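Local coordinates for hypothetical protein, GDSL-like Lipase/Acylhydrolase family protein (Bacteroides uniformis, PDB 4M8K) that is an uncharacterised member of the GDSL-like lipase/acylhydrolase family, probably a serine hydrolase that hydrolyses ester bonds of a substrate not yet identified, at residues T63-F68 against F74-N79; Y167-S172 against A216-S221. All blocks are in the same frame, centred on the assembly; numbering follows the deposited sequence.

Contact 1 (T63-F68 against F74-N79); sequences TWWYRF and FQLERN
The amide nitrogen of Asn-79 donates a hydrogen bond to the carbonyl oxygen of Ser-31 and lies over one face of the Trp-65 indole. ND2 stands 3.3 Å above the ring plane, displaced toward the six-membered rim, and its nearest carbon is Trp-65 CZ2 at 3.4 Å. The amide and indole planes are 57° apart, so this is a tilted approach rather than a flat stack. OD1 of Asn-79 is bonded to Ser-81 OG, which leaves both ends of the amide engaged. Trp-65 reaches this place with CG set between its backbone N and carbonyl carbon (chi1 50°). The indole's opposite face carries Thr-63 OG1, which caps the helix through a weak bond of 3.4 Å from Tyr-66 N. Replacing Trp-65 by an alanine is likely to open a gap between helix and strand, taking the aromatic cover from the Asn-79 amide and the apolar neighbour from Leu-76. That neighbour relation is modest, Leu-76 CD2 lying 4.1 Å from Trp-65 CZ3.

Further along, Phe-68 CE2 meets Phe-74 CE2 at 3.6 Å. Their planes differ by 23°, but the centroids are 5.4 Å apart, evidence that the rings are offset, with little face-to-face overlap. No hydrogen bond joins the two segments.

Helix 64-71 thus packs beside edge strand 75-81, the closing half of a beta-alpha-beta unit begun by strand 22-27. Ile-25 of that strand touches both Trp-65 and Asn-79, while Phe-68 also touches helix 208-222 at Asp-215 and strand 114-118 at Leu-116.

Contact 2 (Y167-S172 against A216-S221); sequences YNITNS and AQVWES
Ile-169 and Val-218 form the tight part of this contact, where a strand residue meets the helix that covers it. The terminal methyl Ile-169 CD1 lies 3.6 Å from Val-218 CG2, and the same valine methyl is 4.1 Å from Ile-169 CG1, so one branch of the valine rests along the outer end of the isoleucine chain. The two side chains cross at about a right angle. Ile-169 has an extended end (chi2 170°), which carries CD1 out to the helix although its CB does not point straight at it. The backbones are also nearest here, with Ile-169 CA 7.7 Å from Val-218 CA.

This is the strand-helix interface of a three-layer alpha/beta/alpha sandwich, the flavodoxin-like architecture of GDSL hydrolases. Helix 208-222 packs on one face of the parallel sheet, with Ile-194 of strand 192-195 touching Val-218 and Ser-221. Asn-168 and Thr-170, alternate residues of the strand, instead touch helix 176-189 through Met-182.

Toward Tyr-167 the fit becomes looser. The closest pair is Tyr-167 CE2 and the backbone oxygen Ser-221 O, 4.3 Å apart and inclined to the ring, and the Ser-221 side chain stays farther from the strand than that oxygen does. Ser-221 is partly exposed, which makes this the solvent side of the contact. The backbones have separated too, to 8.8 Å between Tyr-167 CA and Ser-221 CA. Tyr-167 itself is buried, its ring being packed against Ile-114 and Leu-116 of strand 114-118 and against Ile-225.

Contacts 1 and 2 have centres about 14 Å apart, yet they share one apolar layer on the same parallel sheet. Phe-68 CE1 of contact 1 meets Val-218 CG1 of contact 2 at 3.5 Å, so the valine's two methyls serve different contacts. A second bridge runs from Trp-64 CH2 to Ile-169 CD1 at 3.7 Å, and Phe-74 CE2 approaches Trp-219 CZ3 at 4.1 Å. Both contacts are probably linked to the active-site region. Trp-64 and Asn-79 hydrogen-bond to Ser-31, just beyond a GDSY sequence that is a probable match to the family's nucleophile motif, while Asn-171 hydrogen-bonds to Thr-121 and, weakly, to Tyr-30.

Contact 1 (T63-F68 against F74-N79)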
# COMPACT_ATOMS: atom_id res chain seq x y z
N THR A 63 -3.48 8.98 -11.25
CA THR A 63 -3.22 7.95 -10.22
C THR A 63 -4.36 7.93 -9.17
O THR A 63 -4.94 8.99 -8.89
CB THR A 63 -1.85 8.13 -9.49
OG1 THR A 63 -1.84 9.34 -8.73
CG2 THR A 63 -0.71 8.15 -10.52
N TRP A 64 -4.60 6.78 -8.54
CA TRP A 64 -5.70 6.62 -7.61
C TRP A 64 -5.53 7.57 -6.44
O TRP A 64 -6.50 8.12 -5.94
CB TRP A 64 -5.86 5.17 -7.10
CG TRP A 64 -4.79 4.68 -6.12
CD1 TRP A 64 -3.65 4.04 -6.41
CD2 TRP A 64 -4.81 4.84 -4.71
NE1 TRP A 64 -2.93 3.75 -5.27
CE2 TRP A 64 -3.61 4.28 -4.20
CE3 TRP A 64 -5.70 5.47 -3.81
CZ2 TRP A 64 -3.29 4.29 -2.83
CZ3 TRP A 64 -5.40 5.46 -2.47
CH2 TRP A 64 -4.17 4.90 -1.99
N TRP A 65 -4.28 7.74 -5.98
CA TRP A 65 -4.00 8.44 -4.71
C TRP A 65 -4.03 9.96 -4.87
O TRP A 65 -4.42 10.68 -3.94
CB TRP A 65 -2.67 7.94 -4.04
CG TRP A 65 -1.54 7.92 -4.95
CD1 TRP A 65 -1.20 6.92 -5.78
CD2 TRP A 65 -0.69 9.01 -5.27
NE1 TRP A 65 -0.18 7.31 -6.61
CE2 TRP A 65 0.17 8.59 -6.29
CE3 TRP A 65 -0.56 10.31 -4.77
CZ2 TRP A 65 1.17 9.42 -6.83
CZ3 TRP A 65 0.46 11.14 -5.30
CH2 TRP A 65 1.31 10.67 -6.30
N TYR A 66 -3.54 10.44 -6.01
CA TYR A 66 -3.55 11.85 -6.35
C TYR A 66 -5.00 12.29 -6.47
O TYR A 66 -5.40 13.33 -5.92
CB TYR A 66 -2.80 12.11 -7.64
CG TYR A 66 -2.70 13.57 -7.95
CD1 TYR A 66 -3.79 14.26 -8.46
CD2 TYR A 66 -1.52 14.28 -7.72
CE1 TYR A 66 -3.70 15.59 -8.73
CE2 TYR A 66 -1.43 15.62 -7.99
CZ TYR A 66 -2.53 16.27 -8.49
OH TYR A 66 -2.48 17.60 -8.73
N ARG A 67 -5.80 11.46 -7.13
CA ARG A 67 -7.23 11.67 -7.27
C ARG A 67 -7.87 11.68 -5.93
O ARG A 67 -8.61 12.61 -5.59
CB ARG A 67 -7.87 10.59 -8.15
CG ARG A 67 -7.61 10.78 -9.63
CD ARG A 67 -8.32 9.68 -10.44
NE ARG A 67 -9.77 9.62 -10.20
CZ ARG A 67 -10.68 10.28 -10.92
NH1 ARG A 67 -10.32 11.08 -11.91
NH2 ARG A 67 -11.94 10.14 -10.65
N PHE A 68 -7.59 10.66 -5.14
CA PHE A 68 -8.20 10.55 -3.80
C PHE A 68 -7.88 11.78 -2.95
O PHE A 68 -8.76 12.37 -2.30
CB PHE A 68 -7.76 9.28 -3.11
CG PHE A 68 -8.25 9.12 -1.71
CD1 PHE A 68 -9.47 8.53 -1.46
CD2 PHE A 68 -7.47 9.50 -0.66
CE1 PHE A 68 -9.91 8.30 -0.17
CE2 PHE A 68 -7.93 9.31 0.65
CZ PHE A 68 -9.14 8.71 0.89
N PHE A 74 -7.78 16.54 1.22
CA PHE A 74 -6.67 16.04 1.99
C PHE A 74 -5.41 16.71 1.52
O PHE A 74 -5.39 17.39 0.53
CB PHE A 74 -6.54 14.52 1.81
CG PHE A 74 -7.67 13.75 2.45
CD1 PHE A 74 -8.03 13.96 3.76
CD2 PHE A 74 -8.39 12.81 1.71
CE1 PHE A 74 -9.08 13.27 4.35
CE2 PHE A 74 -9.44 12.09 2.30
CZ PHE A 74 -9.78 12.31 3.63
N GLN A 75 -4.33 16.38 2.19
CA GLN A 75 -3.02 16.81 1.81
C GLN A 75 -2.12 15.57 1.74
O GLN A 75 -2.17 14.72 2.65
CB GLN A 75 -2.67 17.75 2.91
CG GLN A 75 -1.33 18.37 2.93
CD GLN A 75 -1.23 19.24 4.21
OE1 GLN A 75 -0.26 19.16 4.93
NE2 GLN A 75 -2.27 20.08 4.48
N LEU A 76 -1.23 15.48 0.73
CA LEU A 76 -0.28 14.38 0.67
C LEU A 76 0.81 14.67 1.65
O LEU A 76 1.35 15.77 1.64
CB LEU A 76 0.36 14.25 -0.73
CG LEU A 76 1.39 13.11 -0.83
CD1 LEU A 76 0.76 11.75 -0.66
CD2 LEU A 76 2.15 13.16 -2.16
N GLU A 77 1.11 13.73 2.54
CA GLU A 77 2.24 13.87 3.46
C GLU A 77 3.42 13.13 2.79
O GLU A 77 4.36 13.77 2.28
CB GLU A 77 1.88 13.34 4.83
CG GLU A 77 3.01 13.26 5.83
CD GLU A 77 3.40 14.61 6.42
OE1 GLU A 77 2.81 15.64 6.02
OE2 GLU A 77 4.31 14.66 7.27
N ARG A 78 3.37 11.79 2.72
CA ARG A 78 4.44 11.07 2.07
C ARG A 78 3.85 9.96 1.25
O ARG A 78 3.04 9.21 1.75
CB ARG A 78 5.43 10.44 3.06
CG ARG A 78 6.33 11.43 3.79
CD ARG A 78 7.24 12.25 2.86
NE ARG A 78 8.18 12.97 3.72
CZ ARG A 78 9.28 12.44 4.27
NH1 ARG A 78 9.67 11.19 4.02
NH2 ARG A 78 10.02 13.19 5.07
N ASN A 79 4.32 9.84 0.01
CA ASN A 79 4.06 8.65 -0.80
C ASN A 79 5.30 7.73 -0.85
O ASN A 79 6.15 7.82 -1.77
CB ASN A 79 3.61 9.04 -2.21
CG ASN A 79 3.16 7.84 -3.01
OD1 ASN A 79 3.11 6.74 -2.48
ND2 ASN A 79 2.95 8.02 -4.32

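Contact 2 (Y167-S172 against A216-S221)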
# COMPACT_ATOMS: atom_id res chain seq x y z
N TYR A 167 -5.73 2.31 7.10
CA TYR A 167 -6.55 1.52 6.20
C TYR A 167 -5.69 0.64 5.34
O TYR A 167 -4.64 1.09 4.80
CB TYR A 167 -7.36 2.45 5.29
CG TYR A 167 -8.36 3.31 6.02
CD1 TYR A 167 -7.99 4.52 6.54
CD2 TYR A 167 -9.68 2.91 6.16
CE1 TYR A 167 -8.91 5.33 7.21
CE2 TYR A 167 -10.60 3.69 6.85
CZ TYR A 167 -10.21 4.89 7.39
OH TYR A 167 -11.12 5.68 8.04
N ASN A 168 -6.06 -0.63 5.25
CA ASN A 168 -5.42 -1.55 4.35
C ASN A 168 -6.21 -1.63 3.03
O ASN A 168 -7.45 -1.59 3.03
CB ASN A 168 -5.34 -2.94 4.93
CG ASN A 168 -4.38 -3.83 4.13
OD1 ASN A 168 -3.16 -3.57 4.06
ND2 ASN A 168 -4.91 -4.89 3.55
N ILE A 169 -5.48 -1.77 1.94
CA ILE A 169 -6.11 -1.86 0.63
C ILE A 169 -5.65 -3.17 -0.01
O ILE A 169 -4.44 -3.34 -0.27
CB ILE A 169 -5.73 -0.70 -0.25
CG1 ILE A 169 -6.21 0.64 0.30
CG2 ILE A 169 -6.32 -0.85 -1.66
CD1 ILE A 169 -5.61 1.85 -0.46
N THR A 170 -6.61 -4.08 -0.25
CA THR A 170 -6.35 -5.40 -0.89
C THR A 170 -6.65 -5.40 -2.39
O THR A 170 -7.81 -5.29 -2.83
CB THR A 170 -7.16 -6.53 -0.19
OG1 THR A 170 -6.76 -6.61 1.17
CG2 THR A 170 -6.91 -7.90 -0.86
N ASN A 171 -5.59 -5.47 -3.19
CA ASN A 171 -5.73 -5.68 -4.62
C ASN A 171 -6.65 -6.86 -4.96
O ASN A 171 -6.71 -7.86 -4.24
CB ASN A 171 -4.38 -5.91 -5.28
CG ASN A 171 -4.40 -5.74 -6.79
OD1 ASN A 171 -5.38 -5.27 -7.35
ND2 ASN A 171 -3.33 -6.15 -7.44
N SER A 172 -7.34 -6.74 -6.08
CA SER A 172 -8.06 -7.88 -6.64
C SER A 172 -7.07 -8.85 -7.28
O SER A 172 -5.93 -8.48 -7.59
CB SER A 172 -9.06 -7.40 -7.68
OG SER A 172 -8.37 -6.69 -8.69
N ALA A 216 -12.41 5.56 -6.07
CA ALA A 216 -13.80 5.55 -5.63
C ALA A 216 -14.02 4.53 -4.52
O ALA A 216 -14.68 4.85 -3.55
CB ALA A 216 -14.77 5.30 -6.79
N GLN A 217 -13.44 3.34 -4.65
CA GLN A 217 -13.64 2.31 -3.65
C GLN A 217 -12.96 2.63 -2.31
O GLN A 217 -13.50 2.30 -1.26
CB GLN A 217 -13.18 0.94 -4.18
CG GLN A 217 -14.19 0.37 -5.15
CD GLN A 217 -13.70 -0.88 -5.85
OE1 GLN A 217 -13.10 -1.78 -5.24
NE2 GLN A 217 -13.98 -0.95 -7.16
N VAL A 218 -11.76 3.22 -2.34
CA VAL A 218 -11.12 3.69 -1.10
C VAL A 218 -12.03 4.74 -0.42
O VAL A 218 -12.29 4.66 0.79
CB VAL A 218 -9.68 4.21 -1.36
CG1 VAL A 218 -9.10 4.88 -0.13
CG2 VAL A 218 -8.77 3.07 -1.80
N TRP A 219 -12.58 5.67 -1.20
CA TRP A 219 -13.42 6.73 -0.63
C TRP A 219 -14.71 6.16 -0.04
O TRP A 219 -15.10 6.56 1.04
CB TRP A 219 -13.71 7.83 -1.67
CG TRP A 219 -14.62 8.96 -1.18
CD1 TRP A 219 -15.86 9.28 -1.65
CD2 TRP A 219 -14.36 9.86 -0.09
NE1 TRP A 219 -16.38 10.32 -0.93
CE2 TRP A 219 -15.48 10.71 0.01
CE3 TRP A 219 -13.29 10.04 0.78
CZ2 TRP A 219 -15.55 11.73 0.95
CZ3 TRP A 219 -13.37 11.04 1.72
CH2 TRP A 219 -14.49 11.87 1.80
N GLU A 220 -15.31 5.15 -0.68
CA GLU A 220 -16.44 4.44 -0.07
C GLU A 220 -16.16 4.01 1.37
O GLU A 220 -17.03 4.10 2.21
CB GLU A 220 -16.84 3.19 -0.89
CG GLU A 220 -17.58 3.44 -2.21
CD GLU A 220 -17.67 2.17 -3.09
OE1 GLU A 220 -17.69 1.07 -2.51
OE2 GLU A 220 -17.70 2.25 -4.35
N SER A 221 -14.95 3.52 1.66
CA SER A 221 -14.65 3.00 2.99
C SER A 221 -14.19 4.11 3.94
O SER A 221 -14.55 4.12 5.11
CB SER A 221 -13.60 1.90 2.87
OG SER A 221 -14.13 0.88 2.06